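Local structure of diacylglycerol lipase (Aspergillus oryzae, 5XK2) at the interface of chains A and B. The protein hydrolyses mono- and diacylglycerols as a class 3 lipase, freeing fatty acids from the glycerol backbone. Coordinates in Å, arbitrary orientation; residue numbers count along the deposited sequence, not the author numbering. Chains: chain A/B, Diacylglycerol lipase.

The interface of chains A and B. Residues chain A 261-263; chain B 98, 103, 211, 213, 216, 260.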
# COMPACT_ATOMS: atom_id res chain seq x y z
N ASP A 261 -7.77 9.30 -3.63
CA ASP A 261 -6.81 9.96 -2.74
C ASP A 261 -6.10 8.95 -1.84
O ASP A 261 -6.73 8.26 -1.03
CB ASP A 261 -7.58 10.99 -1.91
CG ASP A 261 -6.70 11.81 -0.96
OD1 ASP A 261 -5.48 11.56 -0.83
OD2 ASP A 261 -7.27 12.72 -0.32
N LEU A 262 -4.77 8.86 -1.97
CA LEU A 262 -3.98 7.96 -1.14
C LEU A 262 -4.19 8.24 0.35
O LEU A 262 -4.25 7.30 1.16
CB LEU A 262 -2.50 8.09 -1.50
CG LEU A 262 -1.50 7.36 -0.59
CD1 LEU A 262 -1.76 5.86 -0.62
CD2 LEU A 262 -0.10 7.63 -1.10
N LEU A 263 -4.32 9.51 0.72
CA LEU A 263 -4.44 9.84 2.14
C LEU A 263 -5.84 9.54 2.67
O LEU A 263 -6.06 9.58 3.88
CB LEU A 263 -4.08 11.31 2.39
CG LEU A 263 -3.81 11.64 3.86
CD1 LEU A 263 -2.71 10.77 4.47
CD2 LEU A 263 -3.48 13.11 4.01
N VAL B 98 0.16 5.40 5.83
CA VAL B 98 -0.91 6.39 5.74
C VAL B 98 -2.23 6.07 6.45
O VAL B 98 -3.05 6.97 6.61
CB VAL B 98 -1.27 6.69 4.27
CG1 VAL B 98 -0.04 7.15 3.49
CG2 VAL B 98 -1.89 5.46 3.61
N PHE B 103 0.25 12.50 11.12
CA PHE B 103 1.71 12.58 11.05
C PHE B 103 2.27 13.58 12.06
O PHE B 103 2.67 14.69 11.69
CB PHE B 103 2.18 13.00 9.65
CG PHE B 103 1.79 12.04 8.56
CD1 PHE B 103 2.58 10.95 8.26
CD2 PHE B 103 0.63 12.25 7.82
CE1 PHE B 103 2.22 10.06 7.24
CE2 PHE B 103 0.27 11.37 6.81
CZ PHE B 103 1.06 10.28 6.51
N LEU B 211 3.19 13.99 0.67
CA LEU B 211 2.84 13.64 2.05
C LEU B 211 4.04 13.77 2.97
O LEU B 211 5.17 13.53 2.56
CB LEU B 211 2.30 12.20 2.12
CG LEU B 211 0.96 11.93 1.41
CD1 LEU B 211 0.65 10.45 1.48
CD2 LEU B 211 -0.17 12.73 2.05
N LEU B 213 0.89 16.35 4.42
CA LEU B 213 0.32 17.52 3.77
C LEU B 213 0.90 18.86 4.23
O LEU B 213 1.39 19.00 5.34
CB LEU B 213 -1.20 17.56 4.01
CG LEU B 213 -2.02 16.34 3.61
CD1 LEU B 213 -3.49 16.60 3.95
CD2 LEU B 213 -1.85 16.06 2.13
N MET B 216 -0.58 20.01 7.34
CA MET B 216 -0.10 19.36 8.55
C MET B 216 1.18 20.01 9.07
O MET B 216 1.82 19.49 10.00
CB MET B 216 0.13 17.86 8.30
CG MET B 216 -1.16 17.09 8.03
SD MET B 216 -0.82 15.44 7.35
CE MET B 216 -2.46 14.72 7.30
N PRO B 260 -2.62 13.58 -3.68
CA PRO B 260 -1.83 12.35 -3.81
C PRO B 260 -2.67 11.22 -4.42
O PRO B 260 -3.45 10.57 -3.71
CB PRO B 260 -1.39 12.04 -2.38
CG PRO B 260 -2.29 12.80 -1.50
CD PRO B 260 -3.14 13.74 -2.32
O HOH W 1 -5.29 7.47 5.36
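A:Leu263 pushes its isobutyl end among B:Leu211, B:Leu213, B:Met216 and B:Phe103, with 104 Å² of its surface hidden by chain B, more than any other residue of this patch. Chi1 of -164°, with CG anti to the backbone N, carries the branch towards chain B, and chi2 near 57° turns the two methyls apart, with B:Leu211 CD2 near both. A:Leu263 CD2 meets B:Leu213 CD1 tip to tip at 3.5 Å, a tight fit, and also touches the B:Met216 CE methyl. A:Leu263 CD1 comes to the edge of the B:Phe103 ring, in its plane, 3.8 Å from CE2. One leucine seated among apolar side chains is thus framed by polar backbone contacts, a common design in protein interfaces. On one flank the amide of A:Leu262 donates to the carbonyl O of B:Pro260, with 2.8 Å between N and O. Above the B:Pro260 ring edge, A:Asp261 OD1 stands 3.5 Å from CG; the same oxygen accepts the amide of A:Leu263, the N-H approaching well off the plane of the carboxylate, and so caps the start of the 3-10 helix 262-269. On the other flank a water links A:Leu263 O (2.7 Å) to B:Val98 O (2.6 Å), while B:Val98 CG2 lies against the backbone of A:Leu262. Repeated by the two-fold axis, the patch helps join two lipase copies, in a dimer that may belong to the crystal alone.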